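Local coordinates for protein serpin-ZX (Arabidopsis thaliana, PDB 3LE2) that inhibits target proteases, among them metacaspase-9 and RD21A, by offering a reactive centre loop whose cleavage traps the enzyme covalently, at residues L299-E311 with M318-K330. Sequence-based numbering, arbitrary orientation.
Sequences LTSPFSGEEGLTE and MGKNLCVSNIFHK
Phe303 packs against Val324 and Ile327 of 318-330. Its CB starts near Val324 O, and with CG anti to its carbonyl carbon (chi1 -44°) the ring runs alongside the valine side chain. CD1 lies 3.6 Å from Val324 O and touches Val324 CB; CE1 meets Val324 CG1 and, at 3.6 Å, Ile327 CD1, while CZ reaches the same methyl. That methyl comes in at the ring edge, near the plane, whereas Pro302 CB rests over one face toward the rim. Val324 N gives Pro302 O a nearly straight hydrogen bond of 2.9 Å (170°). Cys323 CB lies 3.3 Å from Pro302 O and 3.4 Å from Ser304 O. Leu309 N bonds weakly to Leu322 O, and Leu309 CD1 packs 3.8 Å from Val324 CG2. Gly308 CA makes a CA-H...O contact of 3.0 Å to Leu322 O; at its backbone angles, Glu307 O and Gly319 O leave no room for a side chain. Asn321, in the type II turn from Gly319 to Leu322, points its CA-H at Gly305 O. The contact folds the loop after helix 291-296 onto the lead-in to strand 326-335 of beta-sheet A, parallel to strand 167-176 and antiparallel to strand 277-289. In this stressed native form the parallel pair adjoins; in serpins generally the cleaved reactive centre loop inserts between them. Helix 291-296 also packs on Phe303, helix 54-63 on Pro302, and strand 167-176 on Leu309 and Val324.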
ATOM      1  N   LEU A 299       3.990 -14.034 -12.047  1.00 46.29           N
ATOM      2  CA  LEU A 299       4.900 -13.041 -12.617  1.00 38.43           C
ATOM      3  C   LEU A 299       6.314 -13.525 -12.388  1.00 37.25           C
ATOM      4  O   LEU A 299       7.030 -13.009 -11.534  1.00 33.22           O
ATOM      5  CB  LEU A 299       4.684 -11.644 -12.018  1.00 40.10           C
ATOM      6  CG  LEU A 299       5.376 -10.500 -12.776  1.00 43.81           C
ATOM      7  CD1 LEU A 299       5.086 -10.581 -14.267  1.00 40.05           C
ATOM      8  CD2 LEU A 299       4.977  -9.140 -12.235  1.00 37.81           C
ATOM      9  N   THR A 300       6.696 -14.529 -13.176  1.00 41.32           N
ATOM     10  CA  THR A 300       7.933 -15.282 -12.986  1.00 38.98           C
ATOM     11  C   THR A 300       9.094 -14.763 -13.822  1.00 34.29           C
ATOM     12  O   THR A 300      10.245 -14.900 -13.427  1.00 37.07           O
ATOM     13  CB  THR A 300       7.718 -16.762 -13.361  1.00 41.30           C
ATOM     14  OG1 THR A 300       6.842 -16.841 -14.501  1.00 34.96           O
ATOM     15  CG2 THR A 300       7.101 -17.531 -12.203  1.00 38.09           C
ATOM     16  N   SER A 301       8.794 -14.177 -14.980  1.00 39.04           N
ATOM     17  CA  SER A 301       9.850 -13.859 -15.951  1.00 41.79           C
ATOM     18  C   SER A 301      10.915 -12.850 -15.486  1.00 40.65           C
ATOM     19  O   SER A 301      12.098 -13.011 -15.795  1.00 39.98           O
ATOM     20  CB  SER A 301       9.272 -13.441 -17.309  1.00 39.22           C
ATOM     21  OG  SER A 301       8.735 -12.131 -17.265  1.00 53.20           O
ATOM     22  N   PRO A 302      10.506 -11.801 -14.760  1.00 38.65           N
ATOM     23  CA  PRO A 302      11.523 -10.854 -14.275  1.00 40.14           C
ATOM     24  C   PRO A 302      12.582 -11.487 -13.370  1.00 34.29           C
ATOM     25  O   PRO A 302      13.683 -10.954 -13.294  1.00 38.69           O
ATOM     26  CB  PRO A 302      10.697  -9.834 -13.495  1.00 47.10           C
ATOM     27  CG  PRO A 302       9.320  -9.903 -14.155  1.00 46.64           C
ATOM     28  CD  PRO A 302       9.136 -11.352 -14.458  1.00 39.21           C
ATOM     29  N   PHE A 303      12.255 -12.605 -12.724  1.00 32.58           N
ATOM     30  CA  PHE A 303      13.137 -13.252 -11.747  1.00 37.73           C
ATOM     31  C   PHE A 303      13.820 -14.518 -12.268  1.00 44.13           C
ATOM     32  O   PHE A 303      14.491 -15.225 -11.519  1.00 40.78           O
ATOM     33  CB  PHE A 303      12.337 -13.564 -10.479  1.00 35.84           C
ATOM     34  CG  PHE A 303      11.450 -12.438 -10.065  1.00 43.25           C
ATOM     35  CD1 PHE A 303      11.951 -11.392  -9.297  1.00 32.47           C
ATOM     36  CD2 PHE A 303      10.133 -12.385 -10.492  1.00 39.01           C
ATOM     37  CE1 PHE A 303      11.142 -10.321  -8.942  1.00 36.76           C
ATOM     38  CE2 PHE A 303       9.316 -11.321 -10.140  1.00 37.83           C
ATOM     39  CZ  PHE A 303       9.825 -10.282  -9.362  1.00 40.69           C
ATOM     40  N   SER A 304      13.641 -14.797 -13.553  1.00 48.70           N
ATOM     41  CA  SER A 304      14.240 -15.969 -14.174  1.00 51.57           C
ATOM     42  C   SER A 304      15.313 -15.532 -15.155  1.00 57.30           C
ATOM     43  O   SER A 304      15.170 -14.512 -15.830  1.00 54.22           O
ATOM     44  CB  SER A 304      13.176 -16.789 -14.905  1.00 52.24           C
ATOM     45  OG  SER A 304      13.770 -17.809 -15.689  1.00 58.90           O
ATOM     46  N   GLY A 305      16.393 -16.300 -15.229  1.00 67.34           N
ATOM     47  CA  GLY A 305      17.462 -15.985 -16.155  1.00 65.97           C
ATOM     48  C   GLY A 305      17.000 -16.211 -17.575  1.00 67.94           C
ATOM     49  O   GLY A 305      17.575 -15.672 -18.518  1.00 74.29           O
ATOM     50  N   GLU A 306      15.940 -17.003 -17.717  1.00 73.35           N
ATOM     51  CA  GLU A 306      15.454 -17.437 -19.027  1.00 66.54           C
ATOM     52  C   GLU A 306      15.446 -16.324 -20.077  1.00 68.18           C
ATOM     53  O   GLU A 306      16.224 -16.359 -21.026  1.00 72.82           O
ATOM     54  CB  GLU A 306      14.065 -18.074 -18.915  1.00 69.51           C
ATOM     55  CG  GLU A 306      13.426 -18.349 -20.275  1.00 76.17           C
ATOM     56  CD  GLU A 306      11.997 -18.849 -20.174  1.00 68.69           C
ATOM     57  OE1 GLU A 306      11.706 -19.638 -19.245  1.00 57.64           O
ATOM     58  OE2 GLU A 306      11.173 -18.451 -21.031  1.00 60.99           O
ATOM     59  N   GLU A 307      14.558 -15.349 -19.919  1.00 69.74           N
ATOM     60  CA  GLU A 307      14.529 -14.196 -20.815  1.00 75.05           C
ATOM     61  C   GLU A 307      15.626 -13.216 -20.422  1.00 78.09           C
ATOM     62  O   GLU A 307      16.603 -13.010 -21.149  1.00 71.25           O
ATOM     63  CB  GLU A 307      13.173 -13.484 -20.739  1.00 77.37           C
ATOM     64  CG  GLU A 307      12.061 -14.098 -21.570  1.00 56.88           C
ATOM     65  CD  GLU A 307      12.279 -13.889 -23.046  1.00 67.41           C
ATOM     66  OE1 GLU A 307      11.679 -12.944 -23.600  1.00 73.47           O
ATOM     67  OE2 GLU A 307      13.052 -14.663 -23.651  1.00 70.41           O
ATOM     68  N   GLY A 308      15.450 -12.611 -19.254  1.00 82.26           N
ATOM     69  CA  GLY A 308      16.395 -11.633 -18.766  1.00 80.53           C
ATOM     70  C   GLY A 308      15.954 -10.210 -19.043  1.00 76.99           C
ATOM     71  O   GLY A 308      14.890  -9.951 -19.624  1.00 66.83           O
ATOM     72  N   LEU A 309      16.803  -9.283 -18.619  1.00 72.03           N
ATOM     73  CA  LEU A 309      16.538  -7.865 -18.745  1.00 59.22           C
ATOM     74  C   LEU A 309      17.598  -7.271 -19.658  1.00 62.48           C
ATOM     75  O   LEU A 309      18.632  -6.755 -19.209  1.00 54.14           O
ATOM     76  CB  LEU A 309      16.563  -7.224 -17.362  1.00 62.64           C
ATOM     77  CG  LEU A 309      15.615  -7.926 -16.387  1.00 51.03           C
ATOM     78  CD1 LEU A 309      16.006  -7.659 -14.948  1.00 46.82           C
ATOM     79  CD2 LEU A 309      14.183  -7.493 -16.664  1.00 50.77           C
ATOM     80  N   THR A 310      17.323  -7.366 -20.953  1.00 59.19           N
ATOM     81  CA  THR A 310      18.288  -7.028 -21.985  1.00 63.92           C
ATOM     82  C   THR A 310      18.293  -5.538 -22.306  1.00 64.51           C
ATOM     83  O   THR A 310      19.188  -5.048 -22.993  1.00 72.65           O
ATOM     84  CB  THR A 310      18.023  -7.847 -23.261  1.00 67.83           C
ATOM     85  OG1 THR A 310      16.642  -7.727 -23.633  1.00 59.50           O
ATOM     86  CG2 THR A 310      18.342  -9.316 -23.015  1.00 62.27           C
ATOM     87  N   GLU A 311      17.301  -4.818 -21.794  1.00 51.46           N
ATOM     88  CA  GLU A 311      17.226  -3.375 -22.007  1.00 56.19           C
ATOM     89  C   GLU A 311      17.672  -2.567 -20.787  1.00 51.64           C
ATOM     90  O   GLU A 311      17.462  -1.360 -20.718  1.00 48.89           O
ATOM     91  CB  GLU A 311      15.803  -2.969 -22.403  1.00 57.86           C
ATOM     92  CG  GLU A 311      15.316  -3.608 -23.702  1.00 65.29           C
ATOM     93  CD  GLU A 311      16.340  -3.495 -24.822  1.00 75.33           C
ATOM     94  OE1 GLU A 311      16.726  -2.354 -25.177  1.00 66.88           O
ATOM     95  OE2 GLU A 311      16.759  -4.552 -25.340  1.00 79.03           O
ATOM     96  N   MET A 318      26.036  -9.892 -20.537  1.00 85.31           N
ATOM     97  CA  MET A 318      25.637  -9.771 -19.143  1.00 86.52           C
ATOM     98  C   MET A 318      24.118  -9.680 -19.013  1.00 83.28           C
ATOM     99  O   MET A 318      23.533 -10.256 -18.095  1.00 77.80           O
ATOM    100  CB  MET A 318      26.298  -8.550 -18.499  1.00 85.63           C
ATOM    101  CG  MET A 318      27.824  -8.592 -18.469  1.00 88.14           C
ATOM    102  SD  MET A 318      28.514 -10.101 -17.757  1.00107.46           S
ATOM    103  CE  MET A 318      27.982  -9.979 -16.047  1.00 79.31           C
ATOM    104  N   GLY A 319      23.491  -8.953 -19.936  1.00 87.23           N
ATOM    105  CA  GLY A 319      22.045  -8.790 -19.961  1.00 80.88           C
ATOM    106  C   GLY A 319      21.316 -10.096 -20.211  1.00 78.30           C
ATOM    107  O   GLY A 319      20.187 -10.291 -19.755  1.00 79.37           O
ATOM    108  N   LYS A 320      21.964 -10.991 -20.952  1.00 89.53           N
ATOM    109  CA  LYS A 320      21.477 -12.354 -21.107  1.00 94.86           C
ATOM    110  C   LYS A 320      21.639 -13.092 -19.786  1.00 88.04           C
ATOM    111  O   LYS A 320      22.761 -13.265 -19.296  1.00 82.17           O
ATOM    112  CB  LYS A 320      22.252 -13.088 -22.207  1.00104.21           C
ATOM    113  CG  LYS A 320      21.868 -12.682 -23.620  1.00106.39           C
ATOM    114  CD  LYS A 320      22.777 -13.331 -24.647  1.00 98.65           C
ATOM    115  CE  LYS A 320      22.458 -12.823 -26.043  1.00101.05           C
ATOM    116  NZ  LYS A 320      23.501 -13.227 -27.019  1.00104.15           N
ATOM    117  N   ASN A 321      20.514 -13.513 -19.214  1.00 80.40           N
ATOM    118  CA  ASN A 321      20.518 -14.241 -17.948  1.00 81.69           C
ATOM    119  C   ASN A 321      20.504 -13.298 -16.734  1.00 76.63           C
ATOM    120  O   ASN A 321      20.566 -13.741 -15.582  1.00 76.45           O
ATOM    121  CB  ASN A 321      21.712 -15.206 -17.896  1.00 87.34           C
ATOM    122  CG  ASN A 321      21.619 -16.200 -16.754  1.00100.38           C
ATOM    123  OD1 ASN A 321      20.626 -16.920 -16.612  1.00 93.78           O
ATOM    124  ND2 ASN A 321      22.667 -16.255 -15.938  1.00 99.90           N
ATOM    125  N   LEU A 322      20.421 -11.996 -16.994  1.00 65.95           N
ATOM    126  CA  LEU A 322      20.289 -11.021 -15.917  1.00 63.11           C
ATOM    127  C   LEU A 322      18.842 -10.945 -15.494  1.00 60.95           C
ATOM    128  O   LEU A 322      17.956 -10.746 -16.326  1.00 61.61           O
ATOM    129  CB  LEU A 322      20.723  -9.628 -16.360  1.00 58.45           C
ATOM    130  CG  LEU A 322      20.277  -8.587 -15.332  1.00 55.98           C
ATOM    131  CD1 LEU A 322      21.016  -8.820 -14.022  1.00 42.21           C
ATOM    132  CD2 LEU A 322      20.479  -7.166 -15.825  1.00 50.03           C
ATOM    133  N   CYS A 323      18.596 -11.093 -14.204  1.00 42.32           N
ATOM    134  CA  CYS A 323      17.243 -10.968 -13.709  1.00 45.33           C
ATOM    135  C   CYS A 323      17.235 -10.239 -12.377  1.00 44.88           C
ATOM    136  O   CYS A 323      18.286  -9.949 -11.816  1.00 42.65           O
ATOM    137  CB  CYS A 323      16.610 -12.347 -13.574  1.00 43.82           C
ATOM    138  SG  CYS A 323      17.441 -13.429 -12.412  1.00 57.68           S
ATOM    139  N   VAL A 324      16.043  -9.946 -11.876  1.00 43.34           N
ATOM    140  CA  VAL A 324      15.900  -9.282 -10.590  1.00 36.18           C
ATOM    141  C   VAL A 324      16.133 -10.277  -9.457  1.00 36.76           C
ATOM    142  O   VAL A 324      15.527 -11.353  -9.422  1.00 39.62           O
ATOM    143  CB  VAL A 324      14.497  -8.673 -10.442  1.00 40.57           C
ATOM    144  CG1 VAL A 324      14.352  -7.975  -9.090  1.00 26.91           C
ATOM    145  CG2 VAL A 324      14.212  -7.715 -11.596  1.00 35.26           C
ATOM    146  N   SER A 325      17.022  -9.914  -8.537  1.00 32.00           N
ATOM    147  CA  SER A 325      17.323 -10.749  -7.378  1.00 32.79           C
ATOM    148  C   SER A 325      16.265 -10.561  -6.286  1.00 37.06           C
ATOM    149  O   SER A 325      15.776 -11.530  -5.694  1.00 33.38           O
ATOM    150  CB  SER A 325      18.712 -10.403  -6.821  1.00 35.66           C
ATOM    151  OG  SER A 325      19.710 -10.420  -7.835  1.00 32.07           O
ATOM    152  N   ASN A 326      15.919  -9.304  -6.019  1.00 29.43           N
ATOM    153  CA  ASN A 326      15.014  -8.986  -4.929  1.00 25.12           C
ATOM    154  C   ASN A 326      14.273  -7.704  -5.204  1.00 30.59           C
ATOM    155  O   ASN A 326      14.780  -6.790  -5.876  1.00 27.29           O
ATOM    156  CB  ASN A 326      15.767  -8.768  -3.609  1.00 27.49           C
ATOM    157  CG  ASN A 326      16.867  -9.781  -3.363  1.00 31.80           C
ATOM    158  OD1 ASN A 326      17.956  -9.691  -3.934  1.00 33.64           O
ATOM    159  ND2 ASN A 326      16.602 -10.730  -2.477  1.00 29.05           N
ATOM    160  N   ILE A 327      13.077  -7.627  -4.640  1.00 26.59           N
ATOM    161  CA  ILE A 327      12.346  -6.375  -4.594  1.00 33.07           C
ATOM    162  C   ILE A 327      11.968  -6.131  -3.144  1.00 27.66           C
ATOM    163  O   ILE A 327      10.983  -6.678  -2.638  1.00 26.53           O
ATOM    164  CB  ILE A 327      11.098  -6.385  -5.492  1.00 31.20           C
ATOM    165  CG1 ILE A 327      11.497  -6.640  -6.952  1.00 32.68           C
ATOM    166  CG2 ILE A 327      10.328  -5.069  -5.355  1.00 24.99           C
ATOM    167  CD1 ILE A 327      10.301  -6.945  -7.866  1.00 27.12           C
ATOM    168  N   PHE A 328      12.778  -5.305  -2.486  1.00 25.56           N
ATOM    169  CA  PHE A 328      12.607  -4.989  -1.067  1.00 28.81           C
ATOM    170  C   PHE A 328      11.621  -3.845  -0.859  1.00 26.91           C
ATOM    171  O   PHE A 328      11.808  -2.746  -1.394  1.00 26.75           O
ATOM    172  CB  PHE A 328      13.963  -4.650  -0.440  1.00 25.12           C
ATOM    173  CG  PHE A 328      14.932  -5.807  -0.421  1.00 29.53           C
ATOM    174  CD1 PHE A 328      16.047  -5.816  -1.256  1.00 32.54           C
ATOM    175  CD2 PHE A 328      14.723  -6.893   0.432  1.00 25.95           C
ATOM    176  CE1 PHE A 328      16.966  -6.888  -1.227  1.00 24.99           C
ATOM    177  CE2 PHE A 328      15.620  -7.967   0.459  1.00 35.63           C
ATOM    178  CZ  PHE A 328      16.743  -7.964  -0.373  1.00 30.98           C
ATOM    179  N   HIS A 329      10.567  -4.105  -0.089  1.00 23.50           N
ATOM    180  CA  HIS A 329       9.539  -3.095   0.157  1.00 28.22           C
ATOM    181  C   HIS A 329       9.252  -2.912   1.640  1.00 27.81           C
ATOM    182  O   HIS A 329       9.169  -3.876   2.404  1.00 27.70           O
ATOM    183  CB  HIS A 329       8.233  -3.441  -0.583  1.00 24.64           C
ATOM    184  CG  HIS A 329       7.116  -2.472  -0.330  1.00 28.59           C
ATOM    185  ND1 HIS A 329       7.127  -1.177  -0.810  1.00 34.88           N
ATOM    186  CD2 HIS A 329       5.945  -2.612   0.342  1.00 29.17           C
ATOM    187  CE1 HIS A 329       6.022  -0.559  -0.431  1.00 34.59           C
ATOM    188  NE2 HIS A 329       5.285  -1.408   0.264  1.00 34.11           N
ATOM    189  N   LYS A 330       9.083  -1.661   2.036  1.00 25.12           N
ATOM    190  CA  LYS A 330       8.734  -1.353   3.403  1.00 27.23           C
ATOM    191  C   LYS A 330       7.646  -0.286   3.456  1.00 27.85           C
ATOM    192  O   LYS A 330       7.663   0.689   2.690  1.00 28.45           O
ATOM    193  CB  LYS A 330       9.969  -0.883   4.178  1.00 30.27           C
ATOM    194  CG  LYS A 330       9.709  -0.561   5.662  1.00 30.59           C
ATOM    195  CD  LYS A 330       9.932  -1.768   6.565  1.00 39.37           C
ATOM    196  CE  LYS A 330      10.661  -1.362   7.839  1.00 43.06           C
ATOM    197  NZ  LYS A 330      11.278  -2.516   8.543  1.00 47.91           N
TER